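Local coordinates for ribosomal protein S2-related protein (Deinococcus radiodurans, PDB 2JH3) that binds a [4Fe-4S] cluster in a domain added to a chelatase-like fold, and may insert metal into tetrapyrroles as sirohydrochlorin ferrochelatases do, at residues L55-L59 against L84-L88; I345-R349 against V421-R427; V417-C422 against V456-V461. All coordinates share one frame; numbering follows the deposited sequence.

In the fold
Contacts 1 and 2 are buried, whereas contact 3, farther out from the chain centre, is only partly so. Contact 1 stays within the first CbiX-like region and joins a loop to helix 78-88 through leucines and one arginine bond. Contact 2 ties loop 345-349 of the stabilising domain to the cluster-binding domain by backbone hydrogen bonds, a tryptophan face and water. Contact 3 uses helix 411-422, whose C-terminal end also enters contact 2, and packs it on helix 455-467 almost wholly with aliphatic groups, beside one cluster-binding cysteine. Contacts 2 and 3 share Val421 and Cys422, both reach the iron-sulfur cluster, and touch through Trp348 and Val456; contact 1 meets contact 2 where Gln57 packs against Arg427.

Contact 1 (L55-L59 against L84-L88); sequences LRQVL and LPREL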
loop_
_atom_site.group_PDB
_atom_site.type_symbol
_atom_site.label_atom_id
_atom_site.label_comp_id
_atom_site.label_asym_id
_atom_site.label_seq_id
_atom_site.Cartn_x
_atom_site.Cartn_y
_atom_site.Cartn_z
ATOM N N LEU A 55 -19.239 9.491 9.730
ATOM C CA LEU A 55 -20.629 9.912 9.998
ATOM C C LEU A 55 -21.676 8.861 9.607
ATOM O O LEU A 55 -22.748 8.774 10.226
ATOM C CB LEU A 55 -20.946 11.223 9.262
ATOM C CG LEU A 55 -20.054 12.424 9.665
ATOM C CD1 LEU A 55 -20.407 13.620 8.777
ATOM C CD2 LEU A 55 -20.175 12.722 11.117
ATOM N N ARG A 56 -21.372 8.092 8.568
ATOM C CA ARG A 56 -22.235 6.991 8.134
ATOM C C ARG A 56 -22.181 5.771 9.028
ATOM O O ARG A 56 -22.999 4.864 8.874
ATOM C CB ARG A 56 -21.875 6.558 6.687
ATOM C CG ARG A 56 -21.869 7.729 5.628
ATOM C CD ARG A 56 -23.294 8.291 5.386
ATOM N NE ARG A 56 -24.172 7.342 4.708
ATOM C CZ ARG A 56 -25.438 7.536 4.381
ATOM N NH1 ARG A 56 -26.072 8.615 4.781
ATOM N NH2 ARG A 56 -26.082 6.632 3.669
ATOM N N GLN A 57 -21.196 5.711 9.906
ATOM C CA GLN A 57 -20.927 4.541 10.727
ATOM C C GLN A 57 -21.334 4.798 12.162
ATOM O O GLN A 57 -21.771 3.908 12.873
ATOM C CB GLN A 57 -19.405 4.266 10.688
ATOM C CG GLN A 57 -18.832 4.067 9.296
ATOM C CD GLN A 57 -17.353 3.698 9.412
ATOM O OE1 GLN A 57 -16.619 4.318 10.218
ATOM N NE2 GLN A 57 -16.947 2.617 8.742
ATOM N N VAL A 58 -21.134 6.026 12.632
ATOM C CA VAL A 58 -21.151 6.289 14.086
ATOM C C VAL A 58 -22.458 5.863 14.796
ATOM O O VAL A 58 -22.397 5.288 15.866
ATOM C CB VAL A 58 -20.783 7.759 14.423
ATOM C CG1 VAL A 58 -21.898 8.706 14.033
ATOM C CG2 VAL A 58 -20.389 7.832 15.886
ATOM N N LEU A 59 -23.616 6.010 14.170
ATOM C CA LEU A 59 -24.853 5.697 14.898
ATOM C C LEU A 59 -25.079 4.190 15.100
ATOM O O LEU A 59 -25.699 3.760 16.076
ATOM C CB LEU A 59 -26.065 6.339 14.215
ATOM C CG LEU A 59 -26.184 7.859 14.466
ATOM C CD1 LEU A 59 -27.463 8.417 13.839
ATOM C CD2 LEU A 59 -26.138 8.152 15.951
ATOM N N LEU A 84 -23.234 17.783 7.909
ATOM C CA LEU A 84 -23.240 16.743 8.959
ATOM C C LEU A 84 -24.596 16.072 9.066
ATOM O O LEU A 84 -24.664 14.821 9.089
ATOM C CB LEU A 84 -22.717 17.252 10.328
ATOM C CG LEU A 84 -21.366 18.030 10.332
ATOM C CD1 LEU A 84 -20.883 18.429 11.721
ATOM C CD2 LEU A 84 -20.232 17.404 9.545
ATOM N N PRO A 85 -25.694 16.858 9.081
ATOM C CA PRO A 85 -27.036 16.289 9.107
ATOM C C PRO A 85 -27.347 15.387 7.910
ATOM O O PRO A 85 -27.885 14.320 8.093
ATOM C CB PRO A 85 -27.945 17.527 9.153
ATOM C CG PRO A 85 -27.135 18.544 9.706
ATOM C CD PRO A 85 -25.762 18.331 9.168
ATOM N N ARG A 86 -26.920 15.767 6.727
ATOM C CA ARG A 86 -27.076 14.947 5.508
ATOM C C ARG A 86 -26.326 13.609 5.586
ATOM O O ARG A 86 -26.831 12.612 5.176
ATOM C CB ARG A 86 -26.485 15.738 4.379
ATOM C CG ARG A 86 -26.721 15.339 3.023
ATOM C CD ARG A 86 -25.959 16.401 2.179
ATOM N NE ARG A 86 -24.563 16.024 2.154
ATOM C CZ ARG A 86 -23.509 16.721 1.742
ATOM N NH1 ARG A 86 -23.574 17.995 1.332
ATOM N NH2 ARG A 86 -22.325 16.052 1.782
ATOM N N GLU A 87 -25.092 13.611 6.080
ATOM C CA GLU A 87 -24.333 12.383 6.167
ATOM C C GLU A 87 -24.841 11.491 7.314
ATOM O O GLU A 87 -24.962 10.255 7.184
ATOM C CB GLU A 87 -22.883 12.725 6.339
ATOM C CG GLU A 87 -22.298 13.462 5.126
ATOM C CD GLU A 87 -22.259 12.548 3.875
ATOM O OE1 GLU A 87 -21.593 11.486 3.922
ATOM O OE2 GLU A 87 -22.877 12.886 2.861
ATOM N N LEU A 88 -25.197 12.129 8.415
ATOM C CA LEU A 88 -25.805 11.407 9.513
ATOM C C LEU A 88 -27.172 10.877 9.167
ATOM O O LEU A 88 -27.657 10.001 9.861
ATOM C CB LEU A 88 -25.927 12.300 10.745
ATOM C CG LEU A 88 -24.898 12.429 11.851
ATOM C CD1 LEU A 88 -23.892 11.299 12.095
ATOM C CD2 LEU A 88 -24.209 13.801 11.915
#
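In the first chelatase-like region, the loop between strands 43-48 and 66-71 lies against the last turn of helix 78-88, with Leu55 set between Leu84, Glu87 and Leu88. Its CD1 reaches the CB of Glu87 at 3.6 Å and, a little farther on, CD2 of Leu84; the Leu55 and Glu87 side chains cross at about a right angle. Leu88 turns CD1 to the loop, to within 3.3 Å of the Leu55 carbonyl O and 3.8 Å of Val58 CG1. Chi1 of Leu88 is -91° and chi2 -23°, both far from staggered, an unusual shape for leucine, perhaps strained, that nevertheless brings this methyl to the loop. Strand 5-10 of the mixed sheet backs the same group of side chains, Ile9 touching Leu55 and Leu84, and Val7 touching Val58, so loop and helix pack on the sheet as expected of the alpha/beta chelatase fold. Arg56 supplies the polar part. Its chain bends twice, folding the guanidinium back over the helix end, where NH1 donates to Glu87 O at 3.1 Å, with the carbonyl oxygen 17° out of the guanidinium plane. Arg56 NE pairs instead with Glu452, while the Glu87 carboxylate has a salt bridge to Arg398 and a weak, 3.4 Å one from its OE2 to Arg86 NH2; Arg86 NH1 hydrogen-bonds Thr400.

Contact 2 (I345-R349 against V421-R427); sequences IRTWR and VCASCLR. With SF4 (iron/sulfur cluster), chain E.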
loop_
_atom_site.group_PDB
_atom_site.type_symbol
_atom_site.label_atom_id
_atom_site.label_comp_id
_atom_site.label_asym_id
_atom_site.label_seq_id
_atom_site.Cartn_x
_atom_site.Cartn_y
_atom_site.Cartn_z
ATOM N N ILE A 345 -8.795 5.391 6.872
ATOM C CA ILE A 345 -9.576 4.213 6.738
ATOM C C ILE A 345 -8.848 3.060 7.426
ATOM O O ILE A 345 -7.824 2.591 6.938
ATOM C CB ILE A 345 -9.837 3.850 5.219
ATOM C CG1 ILE A 345 -10.452 5.007 4.430
ATOM C CG2 ILE A 345 -10.722 2.637 5.162
ATOM C CD1 ILE A 345 -11.755 5.587 4.948
ATOM N N ARG A 346 -9.384 2.613 8.575
ATOM C CA ARG A 346 -8.619 1.768 9.496
ATOM C C ARG A 346 -8.605 0.319 9.067
ATOM O O ARG A 346 -7.867 -0.469 9.601
ATOM C CB ARG A 346 -9.166 1.970 10.930
ATOM C CG ARG A 346 -8.554 3.215 11.623
ATOM C CD ARG A 346 -9.150 3.602 12.959
ATOM N NE ARG A 346 -8.206 4.398 13.739
ATOM C CZ ARG A 346 -7.185 3.938 14.435
ATOM N NH1 ARG A 346 -6.400 4.801 15.058
ATOM N NH2 ARG A 346 -7.016 2.631 14.665
ATOM N N THR A 347 -9.482 -0.071 8.147
ATOM C CA THR A 347 -9.439 -1.405 7.526
ATOM C C THR A 347 -8.408 -1.574 6.362
ATOM O O THR A 347 -8.360 -2.613 5.757
ATOM C CB THR A 347 -10.775 -1.807 6.997
ATOM O OG1 THR A 347 -11.375 -0.771 6.199
ATOM C CG2 THR A 347 -11.692 -2.113 8.160
ATOM N N TRP A 348 -7.641 -0.537 6.076
ATOM C CA TRP A 348 -6.554 -0.660 5.132
ATOM C C TRP A 348 -5.512 -1.596 5.691
ATOM O O TRP A 348 -5.303 -1.655 6.908
ATOM C CB TRP A 348 -5.980 0.718 4.712
ATOM C CG TRP A 348 -6.775 1.288 3.621
ATOM C CD1 TRP A 348 -8.125 1.111 3.418
ATOM C CD2 TRP A 348 -6.338 2.175 2.613
ATOM N NE1 TRP A 348 -8.517 1.781 2.308
ATOM C CE2 TRP A 348 -7.431 2.415 1.773
ATOM C CE3 TRP A 348 -5.080 2.680 2.247
ATOM C CZ2 TRP A 348 -7.344 3.258 0.646
ATOM C CZ3 TRP A 348 -4.975 3.466 1.129
ATOM C CH2 TRP A 348 -6.090 3.740 0.323
ATOM N N ARG A 349 -4.939 -2.417 4.808
ATOM C CA ARG A 349 -3.898 -3.392 5.155
ATOM C C ARG A 349 -2.551 -2.718 5.434
ATOM O O ARG A 349 -1.466 -3.037 4.836
ATOM C CB ARG A 349 -3.812 -4.433 4.052
ATOM C CG ARG A 349 -3.311 -5.853 4.510
ATOM C CD ARG A 349 -2.669 -6.651 3.358
ATOM N NE ARG A 349 -3.699 -6.868 2.317
ATOM C CZ ARG A 349 -3.566 -7.679 1.270
ATOM N NH1 ARG A 349 -2.447 -8.331 1.101
ATOM N NH2 ARG A 349 -4.526 -7.790 0.384
ATOM N N VAL A 421 -8.060 1.700 -5.621
ATOM C CA VAL A 421 -8.102 2.181 -4.224
ATOM C C VAL A 421 -8.420 1.073 -3.213
ATOM O O VAL A 421 -7.689 0.851 -2.260
ATOM C CB VAL A 421 -9.187 3.205 -4.103
ATOM C CG1 VAL A 421 -9.488 3.573 -2.616
ATOM C CG2 VAL A 421 -8.706 4.461 -4.822
ATOM N N CYS A 422 -9.460 0.333 -3.501
ATOM C CA CYS A 422 -9.954 -0.673 -2.585
ATOM C C CYS A 422 -9.013 -1.880 -2.403
ATOM O O CYS A 422 -9.134 -2.645 -1.430
ATOM C CB CYS A 422 -11.319 -1.152 -3.017
ATOM S SG CYS A 422 -12.590 0.118 -3.044
ATOM N N ALA A 423 -8.058 -2.035 -3.337
ATOM C CA ALA A 423 -7.014 -3.054 -3.188
ATOM C C ALA A 423 -6.209 -2.933 -1.942
ATOM O O ALA A 423 -5.594 -3.920 -1.475
ATOM C CB ALA A 423 -6.137 -3.055 -4.393
ATOM N N SER A 424 -6.150 -1.726 -1.389
ATOM C CA SER A 424 -5.479 -1.513 -0.118
ATOM C C SER A 424 -6.279 -1.907 1.105
ATOM O O SER A 424 -5.736 -1.962 2.229
ATOM C CB SER A 424 -5.066 -0.039 -0.014
ATOM O OG SER A 424 -3.955 0.220 -0.872
ATOM N N CYS A 425 -7.565 -2.160 0.903
ATOM C CA CYS A 425 -8.524 -2.312 1.965
ATOM C C CYS A 425 -8.802 -3.778 2.283
ATOM O O CYS A 425 -8.859 -4.608 1.366
ATOM C CB CYS A 425 -9.844 -1.654 1.529
ATOM S SG CYS A 425 -10.966 -1.284 2.905
ATOM N N LEU A 426 -9.031 -4.112 3.538
ATOM C CA LEU A 426 -9.561 -5.461 3.909
ATOM C C LEU A 426 -10.994 -5.789 3.458
ATOM O O LEU A 426 -11.432 -6.961 3.347
ATOM C CB LEU A 426 -9.504 -5.595 5.415
ATOM C CG LEU A 426 -8.277 -6.185 6.190
ATOM C CD1 LEU A 426 -7.089 -6.442 5.427
ATOM C CD2 LEU A 426 -8.002 -5.549 7.595
ATOM N N ARG A 427 -11.780 -4.750 3.309
ATOM C CA ARG A 427 -13.209 -4.905 3.094
ATOM C C ARG A 427 -13.535 -5.319 1.671
ATOM O O ARG A 427 -12.686 -5.198 0.749
ATOM C CB ARG A 427 -13.919 -3.592 3.441
ATOM C CG ARG A 427 -13.914 -3.279 4.892
ATOM C CD ARG A 427 -14.730 -2.022 5.126
ATOM N NE ARG A 427 -15.204 -1.775 6.516
ATOM C CZ ARG A 427 -14.892 -0.770 7.318
ATOM N NH1 ARG A 427 -15.544 -0.617 8.456
ATOM N NH2 ARG A 427 -14.039 0.174 6.940
HETATM FE FE1 SF4 E . -15.028 0.410 1.136
HETATM FE FE2 SF4 E . -13.300 2.504 1.136
HETATM FE FE3 SF4 E . -12.462 0.021 1.804
HETATM FE FE4 SF4 E . -13.100 0.587 -0.793
HETATM S S1 SF4 E . -11.352 1.528 0.419
HETATM S S2 SF4 E . -13.750 -1.298 0.364
HETATM S S3 SF4 E . -14.892 2.034 -0.501
HETATM S S4 SF4 E . -13.915 1.310 3.035
HETATM O O HOH W 1 -6.002 -5.419 0.873
HETATM O O HOH W 2 -2.416 -1.886 1.916
#
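Two backbone hydrogen bonds join the segments: Arg349 N gives to Ser424 O at 2.7 Å, and Leu426 N gives to Thr347 O at 2.8 Å. Together they form a single beta bridge at Trp348 and Cys425. A water accepts from Arg349 NH2 and donates to Ala423 O, while Arg349 NH1 binds Glu296 and Leu351 of the second subunit. Thr347 lays CG2 over one face of the Arg427 guanidinium, whose NH2 forms a salt bridge with Glu52. Farther out, the Trp348 indole rests one face on Ser424, a CH-pi contact with CB 3.5 Å from the six-membered ring centroid. The ring edge reaches the cluster, NE1 lying 3.4 Å from sulfide S1, and CZ2 packs on Val421 CG1. With an alanine here, Ser424 CB would probably lose the face it packs on and the cluster its indole edge. Cys425 SG, anti to its backbone N (chi1 -161°), binds iron FE3 at 2.3 Å and accepts from Arg427 N; Cys422 SG holds FE4. This is the CxxC half of a [4Fe-4S] site, its two cysteines at either end of a type I turn, and Cys450 and Cys454 supply the other two ligands.

Contact 3 (V417-C422 against V456-V461); sequences VAAQVC and VLLAAV. With SF4 (iron/sulfur cluster), chain E.
Leu457 is the knob of this helix pair, its side chain set in a hole formed by Val417, Ala418, Val421 and Cys422. CG stands anti to the backbone N (chi1 174°), which carries CD1 across to helix 411-422: it lies 3.8 Å from Ala418 CA and almost as near Val417 CG1. CD2 takes the other direction, lying 3.7 Å from sulfide S3 of the cluster and 4.2 Å from Cys422 SG. Ala460 makes the second close patch. Its CB meets two valine methyls at the same distance, CG1 of Val417 and CG2 of Val421, each 3.6 Å off. Val417 CG1, anti to its own N at chi1 179°, also reaches CG2 of Val461, the two side chains crossing obliquely.

The packing is looser toward Val456, whose CG1 comes no nearer than 4.4 Å to Val421 CG1; Val456 leans instead on Ile345 and His14. The segment axes are 9.9 Å apart at their closest and run at 132°, about midway between perpendicular and antiparallel. On the outer side of helix 411-422, partly exposed Gln420 turns from the pair to make weak hydrogen bonds with Arg341 and Ala339 of the second subunit, whereas on helix 455-467 Leu458 and Val461 are covered by Trp392.

Everything that meets across the helices is aliphatic apart from the Cys422 sulfur, so the wall of the cluster pocket here is greasy, and such low-polarity surroundings would probably influence the cluster's redox potential.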
loop_
_atom_site.group_PDB
_atom_site.type_symbol
_atom_site.label_atom_id
_atom_site.label_comp_id
_atom_site.label_asym_id
_atom_site.label_seq_id
_atom_site.Cartn_x
_atom_site.Cartn_y
_atom_site.Cartn_z
ATOM N N VAL A 417 -11.370 2.994 -10.648
ATOM C CA VAL A 417 -10.771 3.620 -9.477
ATOM C C VAL A 417 -10.944 2.740 -8.238
ATOM O O VAL A 417 -9.997 2.572 -7.521
ATOM C CB VAL A 417 -11.368 5.031 -9.229
ATOM C CG1 VAL A 417 -10.761 5.703 -7.975
ATOM C CG2 VAL A 417 -11.147 5.902 -10.460
ATOM N N ALA A 418 -12.124 2.161 -8.035
ATOM C CA ALA A 418 -12.341 1.307 -6.890
ATOM C C ALA A 418 -11.394 0.114 -6.913
ATOM O O ALA A 418 -10.840 -0.249 -5.871
ATOM C CB ALA A 418 -13.738 0.896 -6.832
ATOM N N ALA A 419 -11.113 -0.479 -8.077
ATOM C CA ALA A 419 -10.156 -1.620 -8.132
ATOM C C ALA A 419 -8.784 -1.197 -7.635
ATOM O O ALA A 419 -8.107 -1.916 -6.894
ATOM C CB ALA A 419 -10.036 -2.190 -9.565
ATOM N N GLN A 420 -8.401 0.032 -7.949
ATOM C CA GLN A 420 -7.087 0.560 -7.544
ATOM C C GLN A 420 -7.045 0.978 -6.083
ATOM O O GLN A 420 -6.083 0.660 -5.377
ATOM C CB GLN A 420 -6.672 1.719 -8.423
ATOM C CG GLN A 420 -6.338 1.350 -9.893
ATOM C CD GLN A 420 -5.334 0.154 -10.100
ATOM O OE1 GLN A 420 -4.204 0.176 -9.607
ATOM N NE2 GLN A 420 -5.809 -0.920 -10.837
ATOM N N VAL A 421 -8.060 1.700 -5.621
ATOM C CA VAL A 421 -8.102 2.181 -4.224
ATOM C C VAL A 421 -8.420 1.073 -3.213
ATOM O O VAL A 421 -7.689 0.851 -2.260
ATOM C CB VAL A 421 -9.187 3.205 -4.103
ATOM C CG1 VAL A 421 -9.488 3.573 -2.616
ATOM C CG2 VAL A 421 -8.706 4.461 -4.822
ATOM N N CYS A 422 -9.460 0.333 -3.501
ATOM C CA CYS A 422 -9.954 -0.673 -2.585
ATOM C C CYS A 422 -9.013 -1.880 -2.403
ATOM O O CYS A 422 -9.134 -2.645 -1.430
ATOM C CB CYS A 422 -11.319 -1.152 -3.017
ATOM S SG CYS A 422 -12.590 0.118 -3.044
ATOM N N VAL A 456 -12.247 8.347 1.103
ATOM C CA VAL A 456 -10.973 8.215 0.388
ATOM C C VAL A 456 -11.231 7.818 -1.082
ATOM O O VAL A 456 -10.593 8.383 -2.021
ATOM C CB VAL A 456 -10.016 7.284 1.117
ATOM C CG1 VAL A 456 -8.809 6.871 0.225
ATOM C CG2 VAL A 456 -9.464 7.968 2.393
ATOM N N LEU A 457 -12.176 6.902 -1.305
ATOM C CA LEU A 457 -12.553 6.507 -2.645
ATOM C C LEU A 457 -13.265 7.642 -3.391
ATOM O O LEU A 457 -12.995 7.846 -4.582
ATOM C CB LEU A 457 -13.481 5.275 -2.626
ATOM C CG LEU A 457 -14.084 4.840 -3.981
ATOM C CD1 LEU A 457 -12.941 4.544 -4.979
ATOM C CD2 LEU A 457 -14.918 3.581 -3.841
ATOM N N LEU A 458 -14.142 8.388 -2.694
ATOM C CA LEU A 458 -14.818 9.547 -3.326
ATOM C C LEU A 458 -13.787 10.573 -3.804
ATOM O O LEU A 458 -13.872 11.099 -4.908
ATOM C CB LEU A 458 -15.762 10.234 -2.357
ATOM C CG LEU A 458 -16.988 9.453 -1.983
ATOM C CD1 LEU A 458 -17.639 9.957 -0.733
ATOM C CD2 LEU A 458 -17.980 9.470 -3.098
ATOM N N ALA A 459 -12.811 10.885 -2.982
ATOM C CA ALA A 459 -11.750 11.829 -3.436
ATOM C C ALA A 459 -10.905 11.313 -4.620
ATOM O O ALA A 459 -10.459 12.075 -5.508
ATOM C CB ALA A 459 -10.843 12.130 -2.242
ATOM N N ALA A 460 -10.651 10.014 -4.636
ATOM C CA ALA A 460 -9.887 9.393 -5.760
ATOM C C ALA A 460 -10.715 9.454 -7.066
ATOM O O ALA A 460 -10.159 9.690 -8.175
ATOM C CB ALA A 460 -9.509 7.948 -5.415
ATOM N N VAL A 461 -12.031 9.262 -6.954
ATOM C CA VAL A 461 -12.870 9.366 -8.124
ATOM C C VAL A 461 -12.963 10.809 -8.580
ATOM O O VAL A 461 -12.868 11.123 -9.797
ATOM C CB VAL A 461 -14.297 8.797 -7.893
ATOM C CG1 VAL A 461 -15.162 9.116 -9.098
ATOM C CG2 VAL A 461 -14.213 7.312 -7.712
HETATM FE FE1 SF4 E . -15.028 0.410 1.136
HETATM FE FE2 SF4 E . -13.300 2.504 1.136
HETATM FE FE3 SF4 E . -12.462 0.021 1.804
HETATM FE FE4 SF4 E . -13.100 0.587 -0.793
HETATM S S1 SF4 E . -11.352 1.528 0.419
HETATM S S2 SF4 E . -13.750 -1.298 0.364
HETATM S S3 SF4 E . -14.892 2.034 -0.501
HETATM S S4 SF4 E . -13.915 1.310 3.035
#